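Local coordinates for major capsid protein (Paramecium bursaria Chlorella virus 1, PDB 5TIP) that self-assembles as trimers into the icosahedral pseudo T=169 capsid of a large chlorella virus, forming the glycosylated outer shell as its main structural component, at residues A[110-115]-A[146-151]; A[84-89]-A[127-132]. One frame throughout, in Å; residues are numbered along the deposited sequence.

Contact 1. Residues A[110-115]-A[146-151]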
loop_
_atom_site.group_PDB
_atom_site.type_symbol
_atom_site.label_atom_id
_atom_site.label_comp_id
_atom_site.label_asym_id
_atom_site.label_seq_id
_atom_site.Cartn_x
_atom_site.Cartn_y
_atom_site.Cartn_z
ATOM N N ASP A 110 0.668 19.283 -15.919
ATOM C CA ASP A 110 1.019 19.630 -14.547
ATOM C C ASP A 110 -0.007 19.086 -13.562
ATOM O O ASP A 110 0.326 18.835 -12.398
ATOM C CB ASP A 110 1.162 21.144 -14.394
ATOM C CG ASP A 110 1.670 21.547 -13.019
ATOM O OD1 ASP A 110 2.851 21.274 -12.715
ATOM O OD2 ASP A 110 0.892 22.135 -12.241
ATOM N N TRP A 111 -1.255 18.898 -13.999
ATOM C CA TRP A 111 -2.218 18.213 -13.144
ATOM C C TRP A 111 -1.870 16.737 -13.006
ATOM O O TRP A 111 -1.960 16.173 -11.909
ATOM C CB TRP A 111 -3.633 18.366 -13.691
ATOM C CG TRP A 111 -4.590 17.453 -12.996
ATOM C CD1 TRP A 111 -5.272 16.409 -13.544
ATOM C CD2 TRP A 111 -4.949 17.485 -11.610
ATOM N NE1 TRP A 111 -6.043 15.793 -12.587
ATOM C CE2 TRP A 111 -5.862 16.435 -11.391
ATOM C CE3 TRP A 111 -4.592 18.302 -10.533
ATOM C CZ2 TRP A 111 -6.424 16.183 -10.142
ATOM C CZ3 TRP A 111 -5.148 18.049 -9.294
ATOM C CH2 TRP A 111 -6.054 16.999 -9.109
ATOM N N PHE A 112 -1.443 16.130 -14.078
ATOM C CA PHE A 112 -1.012 14.766 -14.043
ATOM C C PHE A 112 0.138 14.681 -13.037
ATOM O O PHE A 112 0.176 13.767 -12.264
ATOM C CB PHE A 112 -0.601 14.292 -15.439
ATOM C CG PHE A 112 -1.728 13.802 -16.267
ATOM C CD1 PHE A 112 -2.870 14.486 -16.363
ATOM C CD2 PHE A 112 -1.641 12.614 -16.925
ATOM C CE1 PHE A 112 -3.906 14.037 -17.094
ATOM C CE2 PHE A 112 -2.706 12.127 -17.660
ATOM C CZ PHE A 112 -3.848 12.858 -17.745
ATOM N N ARG A 113 1.052 15.648 -13.057
ATOM C CA ARG A 113 2.169 15.655 -12.119
ATOM C C ARG A 113 1.682 15.879 -10.692
ATOM O O ARG A 113 2.179 15.245 -9.754
ATOM C CB ARG A 113 3.182 16.729 -12.515
ATOM C CG ARG A 113 4.486 16.696 -11.725
ATOM C CD ARG A 113 5.535 15.807 -12.384
ATOM N NE ARG A 113 5.059 14.440 -12.569
ATOM C CZ ARG A 113 5.093 13.505 -11.627
ATOM N NH1 ARG A 113 5.587 13.788 -10.429
ATOM N NH2 ARG A 113 4.632 12.289 -11.880
ATOM N N THR A 114 0.710 16.780 -10.512
ATOM C CA THR A 114 0.180 17.051 -9.180
ATOM C C THR A 114 -0.651 15.881 -8.665
ATOM O O THR A 114 -0.549 15.510 -7.489
ATOM C CB THR A 114 -0.657 18.332 -9.203
ATOM O OG1 THR A 114 0.177 19.440 -9.563
ATOM C CG2 THR A 114 -1.281 18.599 -7.839
ATOM N N TYR A 115 -1.475 15.287 -9.532
ATOM C CA TYR A 115 -2.269 14.131 -9.128
ATOM C C TYR A 115 -1.377 12.971 -8.707
ATOM O O TYR A 115 -1.674 12.271 -7.731
ATOM C CB TYR A 115 -3.195 13.711 -10.269
ATOM C CG TYR A 115 -3.965 12.438 -10.005
ATOM C CD1 TYR A 115 -5.178 12.464 -9.336
ATOM C CD2 TYR A 115 -3.479 11.209 -10.431
ATOM C CE1 TYR A 115 -5.884 11.304 -9.094
ATOM C CE2 TYR A 115 -4.177 10.043 -10.193
ATOM C CZ TYR A 115 -5.380 10.097 -9.524
ATOM O OH TYR A 115 -6.086 8.940 -9.283
ATOM N N PHE A 146 5.789 4.052 -24.067
ATOM C CA PHE A 146 5.208 4.609 -22.858
ATOM C C PHE A 146 3.691 4.509 -22.913
ATOM O O PHE A 146 3.089 4.480 -23.989
ATOM C CB PHE A 146 5.621 6.069 -22.669
ATOM C CG PHE A 146 7.102 6.273 -22.531
ATOM C CD1 PHE A 146 7.725 6.097 -21.307
ATOM C CD2 PHE A 146 7.869 6.656 -23.617
ATOM C CE1 PHE A 146 9.087 6.288 -21.171
ATOM C CE2 PHE A 146 9.233 6.849 -23.487
ATOM C CZ PHE A 146 9.842 6.665 -22.261
ATOM N N TYR A 147 3.078 4.464 -21.733
ATOM C CA TYR A 147 1.631 4.335 -21.595
ATOM C C TYR A 147 1.154 5.392 -20.611
ATOM O O TYR A 147 1.447 5.308 -19.415
ATOM C CB TYR A 147 1.243 2.938 -21.112
ATOM C CG TYR A 147 1.790 1.801 -21.945
ATOM C CD1 TYR A 147 3.038 1.256 -21.678
ATOM C CD2 TYR A 147 1.046 1.254 -22.980
ATOM C CE1 TYR A 147 3.535 0.209 -22.429
ATOM C CE2 TYR A 147 1.533 0.205 -23.734
ATOM C CZ TYR A 147 2.777 -0.312 -23.455
ATOM O OH TYR A 147 3.265 -1.356 -24.206
ATOM N N VAL A 148 0.418 6.382 -21.107
ATOM C CA VAL A 148 -0.110 7.458 -20.274
ATOM C C VAL A 148 -1.595 7.182 -20.051
ATOM O O VAL A 148 -2.387 7.321 -20.998
ATOM C CB VAL A 148 0.111 8.832 -20.916
ATOM C CG1 VAL A 148 -0.339 9.933 -19.970
ATOM C CG2 VAL A 148 1.574 9.011 -21.292
ATOM N N PRO A 149 -2.013 6.785 -18.848
ATOM C CA PRO A 149 -3.439 6.527 -18.604
ATOM C C PRO A 149 -4.177 7.819 -18.275
ATOM O O PRO A 149 -3.715 8.626 -17.464
ATOM C CB PRO A 149 -3.424 5.571 -17.409
ATOM C CG PRO A 149 -2.185 5.957 -16.659
ATOM C CD PRO A 149 -1.179 6.431 -17.685
ATOM N N LEU A 150 -5.328 8.012 -18.908
ATOM C CA LEU A 150 -6.151 9.175 -18.622
ATOM C C LEU A 150 -6.920 8.959 -17.325
ATOM O O LEU A 150 -7.206 7.826 -16.928
ATOM C CB LEU A 150 -7.122 9.451 -19.771
ATOM C CG LEU A 150 -6.498 9.767 -21.133
ATOM C CD1 LEU A 150 -7.567 10.197 -22.128
ATOM C CD2 LEU A 150 -5.414 10.829 -21.008
ATOM N N ILE A 151 -7.248 10.063 -16.657
ATOM C CA ILE A 151 -7.864 9.984 -15.337
ATOM C C ILE A 151 -9.143 10.811 -15.295
ATOM O O ILE A 151 -9.406 11.517 -14.315
ATOM C CB ILE A 151 -6.881 10.429 -14.238
ATOM C CG1 ILE A 151 -6.211 11.754 -14.614
ATOM C CG2 ILE A 151 -5.837 9.349 -13.994
ATOM C CD1 ILE A 151 -5.145 12.205 -13.639
HETATM O O HOH W 1 -8.288 13.328 -12.364
#

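Contact 2. Residues A[84-89]-A[127-132]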
loop_
_atom_site.group_PDB
_atom_site.type_symbol
_atom_site.label_atom_id
_atom_site.label_comp_id
_atom_site.label_asym_id
_atom_site.label_seq_id
_atom_site.Cartn_x
_atom_site.Cartn_y
_atom_site.Cartn_z
ATOM N N THR A 84 15.958 12.708 -17.824
ATOM C CA THR A 84 14.542 12.844 -18.131
ATOM C C THR A 84 13.744 12.804 -16.837
ATOM O O THR A 84 14.170 12.208 -15.843
ATOM C CB THR A 84 14.045 11.740 -19.076
ATOM O OG1 THR A 84 14.303 10.456 -18.493
ATOM C CG2 THR A 84 14.745 11.830 -20.424
ATOM N N TYR A 85 12.577 13.449 -16.856
ATOM C CA TYR A 85 11.676 13.467 -15.703
ATOM C C TYR A 85 10.247 13.382 -16.230
ATOM O O TYR A 85 9.667 14.399 -16.622
ATOM C CB TYR A 85 11.884 14.716 -14.854
ATOM C CG TYR A 85 11.162 14.684 -13.525
ATOM C CD1 TYR A 85 11.533 13.784 -12.536
ATOM C CD2 TYR A 85 10.119 15.560 -13.255
ATOM C CE1 TYR A 85 10.882 13.751 -11.318
ATOM C CE2 TYR A 85 9.461 15.534 -12.036
ATOM C CZ TYR A 85 9.848 14.628 -11.072
ATOM O OH TYR A 85 9.201 14.594 -9.859
ATOM N N TYR A 86 9.691 12.173 -16.224
ATOM C CA TYR A 86 8.344 11.906 -16.718
ATOM C C TYR A 86 8.109 12.508 -18.109
ATOM O O TYR A 86 7.199 13.319 -18.291
ATOM C CB TYR A 86 7.301 12.412 -15.732
ATOM C CG TYR A 86 7.317 11.700 -14.396
ATOM C CD1 TYR A 86 6.552 10.562 -14.186
ATOM C CD2 TYR A 86 8.101 12.163 -13.347
ATOM C CE1 TYR A 86 6.565 9.905 -12.968
ATOM C CE2 TYR A 86 8.121 11.513 -12.125
ATOM C CZ TYR A 86 7.351 10.384 -11.941
ATOM O OH TYR A 86 7.366 9.732 -10.727
ATOM N N PRO A 87 8.912 12.124 -19.107
ATOM C CA PRO A 87 8.775 12.770 -20.423
ATOM C C PRO A 87 7.470 12.436 -21.123
ATOM O O PRO A 87 6.894 13.303 -21.792
ATOM C CB PRO A 87 9.992 12.241 -21.194
ATOM C CG PRO A 87 10.281 10.926 -20.568
ATOM C CD PRO A 87 9.965 11.092 -19.110
ATOM N N ALA A 88 6.982 11.202 -20.987
ATOM C CA ALA A 88 5.712 10.840 -21.608
ATOM C C ALA A 88 4.544 11.566 -20.959
ATOM O O ALA A 88 3.552 11.872 -21.631
ATOM C CB ALA A 88 5.501 9.332 -21.531
ATOM N N GLU A 89 4.637 11.836 -19.656
ATOM C CA GLU A 89 3.596 12.603 -18.983
ATOM C C GLU A 89 3.606 14.056 -19.440
ATOM O O GLU A 89 2.547 14.642 -19.695
ATOM C CB GLU A 89 3.779 12.500 -17.470
ATOM C CG GLU A 89 2.882 13.404 -16.655
ATOM C CD GLU A 89 3.288 13.441 -15.197
ATOM O OE1 GLU A 89 3.070 12.434 -14.491
ATOM O OE2 GLU A 89 3.841 14.472 -14.762
ATOM N N ASN A 127 5.132 1.947 -10.621
ATOM C CA ASN A 127 4.702 1.398 -11.907
ATOM C C ASN A 127 4.276 2.496 -12.871
ATOM O O ASN A 127 4.477 2.372 -14.084
ATOM C CB ASN A 127 3.555 0.405 -11.700
ATOM C CG ASN A 127 3.217 -0.378 -12.964
ATOM O OD1 ASN A 127 4.106 -0.750 -13.724
ATOM N ND2 ASN A 127 1.924 -0.622 -13.191
ATOM N N TYR A 128 3.686 3.572 -12.347
ATOM C CA TYR A 128 3.318 4.694 -13.201
ATOM C C TYR A 128 4.546 5.375 -13.790
ATOM O O TYR A 128 4.498 5.851 -14.929
ATOM C CB TYR A 128 2.470 5.701 -12.416
ATOM C CG TYR A 128 2.139 6.965 -13.183
ATOM C CD1 TYR A 128 1.099 6.989 -14.102
ATOM C CD2 TYR A 128 2.857 8.137 -12.977
ATOM C CE1 TYR A 128 0.790 8.141 -14.803
ATOM C CE2 TYR A 128 2.554 9.293 -13.674
ATOM C CZ TYR A 128 1.519 9.288 -14.584
ATOM O OH TYR A 128 1.216 10.439 -15.275
ATOM N N ARG A 129 5.656 5.427 -13.043
ATOM C CA ARG A 129 6.869 6.013 -13.606
ATOM C C ARG A 129 7.527 5.081 -14.614
ATOM O O ARG A 129 8.167 5.550 -15.562
ATOM C CB ARG A 129 7.863 6.388 -12.507
ATOM C CG ARG A 129 9.022 7.209 -13.047
ATOM C CD ARG A 129 9.887 7.831 -11.974
ATOM N NE ARG A 129 10.902 8.686 -12.585
ATOM C CZ ARG A 129 11.822 9.365 -11.911
ATOM N NH1 ARG A 129 11.865 9.301 -10.589
ATOM N NH2 ARG A 129 12.702 10.113 -12.564
ATOM N N ARG A 130 7.399 3.765 -14.427
ATOM C CA ARG A 130 7.827 2.838 -15.468
ATOM C C ARG A 130 7.076 3.096 -16.766
ATOM O O ARG A 130 7.641 2.968 -17.857
ATOM C CB ARG A 130 7.614 1.391 -15.025
ATOM C CG ARG A 130 8.452 0.928 -13.854
ATOM C CD ARG A 130 8.073 -0.500 -13.498
ATOM N NE ARG A 130 8.423 -1.436 -14.562
ATOM C CZ ARG A 130 7.819 -2.604 -14.757
ATOM N NH1 ARG A 130 6.820 -2.974 -13.969
ATOM N NH2 ARG A 130 8.201 -3.397 -15.750
ATOM N N MET A 131 5.797 3.462 -16.664
ATOM C CA MET A 131 4.968 3.672 -17.840
ATOM C C MET A 131 5.211 5.018 -18.508
ATOM O O MET A 131 4.788 5.207 -19.652
ATOM C CB MET A 131 3.489 3.556 -17.467
ATOM C CG MET A 131 3.069 2.180 -16.983
ATOM S SD MET A 131 1.468 2.212 -16.154
ATOM C CE MET A 131 0.426 2.870 -17.452
ATOM N N THR A 132 5.870 5.959 -17.828
ATOM C CA THR A 132 6.012 7.311 -18.353
ATOM C C THR A 132 7.445 7.830 -18.331
ATOM O O THR A 132 7.660 9.013 -18.613
ATOM C CB THR A 132 5.113 8.286 -17.579
ATOM O OG1 THR A 132 5.440 8.235 -16.186
ATOM C CG2 THR A 132 3.644 7.933 -17.765
HETATM O O HOH W 2 14.639 9.409 -15.216
HETATM O O HOH W 3 9.545 9.651 -8.584
#

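Contact 1. Residues A[110-115]-A[146-151]
Ile-151 holds CG1 between its backbone N and its carbonyl carbon (chi1 48°), and the next torsion runs anti (chi2 -175°), which carries CD1 in among the rings of Trp-111, Phe-112 and Tyr-115. Phe-112, on helix 109-119, has CG beside its own backbone N (chi1 -85°). The methyl CD1 of Ile-151 makes two CH-pi contacts: it lies over one face of the Phe-112 ring, 4.3 Å from the centroid, and over one face of the Tyr-115 ring, 4.0 Å from that centroid. In both cases it is displaced toward the rim, and Ile-151 runs alongside each ring in the opposite sense. Trp-111 touches the same methyl through NE1, at 3.8 Å. A slim, branched aliphatic chain suits this place because its terminal methyl can serve several rings at once. The far end of Phe-112 reaches further along the other segment. Its CZ has Leu-150 CD2 at the ring edge, 4.1 Å away, while CE2 meets Val-148 CG1 at 4.0 Å and the carbonyl O of Pro-149 at 3.6 Å. Polar linkage is slight: a water gives a hydrogen bond to Ile-151 O and lies in the plane of the indole, where it accepts a weak one from Trp-111 NE1. No direct hydrogen bond joins the segments. The 146-151 segment, chiefly through Ile-151, is thus held to helix 109-119 by dispersion and CH-pi packing in the buried interior of a capsid protein of the double jelly-roll class, while the one bridging water supplies a polar link, weak on the indole side.

Contact 2. Residues A[84-89]-A[127-132]
Ala-88 and Thr-132 bring the two backbones together where the start of helix 87-91 meets the 127-132 segment: Ala-88 N, in the first turn of helix 87-91, donates to Thr-132 O over 3.3 Å at 151°. Tyr-86, the N-cap residue, turns the chain into that helix with a positive phi (49°), and its CA adds a CA-H...O contact to the same carbonyl. Small Ala-88 suits the close approach, its CB lying 4.1 Å from Thr-132 CB. The Tyr-86 ring is crossed at about a right angle by Arg-129, whose side chain is extended from CG to NE. Arg-129 CG comes 3.6 Å from Tyr-86 CE1, CD reaches 3.4 Å from the Tyr-86 OH, and NE lies over one ring face, the guanidinium plane being tilted 21° from the ring. At the ring edge, Thr-132 OG1 stands 3.3 Å from Tyr-86 CD1; this hydroxyl donates to Tyr-128 O one turn back. A water joins Tyr-86 OH to Arg-129 NH1, though its bond to the arginine is weak. Beyond Tyr-86, Tyr-128 OH donates to Glu-89 OE1 over 2.8 Å, on that oxygen's anti lone pair. Glu-89 OE2 takes Tyr-271 OH and a salt bridge from Arg-113, so this buried carboxylate is probably kept ionised. The guanidinium of Arg-129 is likewise divided, pairing with Asp-133 through NE and bonding Gly-300 O through NH2. Tyrosine and arginine serve here because each offers a flat or aliphatic surface and a polar end, and Arg-129 ties the 127-132 segment to the loop that carries the Asn-301 glycan.

In the fold
Both contacts are buried, but the centre of contact 1 lies about 6 Å from the centre of the chain and that of contact 2 about 13 Å, nearer the glycosylated loops. Their chemistry follows: contact 1 is almost wholly apolar, contact 2 a mixture of aromatic packing, hydrogen bonds and charge. Their segments alternate along the chain, and the contact centres are about 9 Å apart. The Glu-89 carboxylate is shared by the two contacts, while Tyr-147 N probably bonds Met-131 O. Helices 109-119 and 122-132 are thereby joined to strand 143-149 and to the 84-89 segment, and both contacts also reach the second subunit of the trimer.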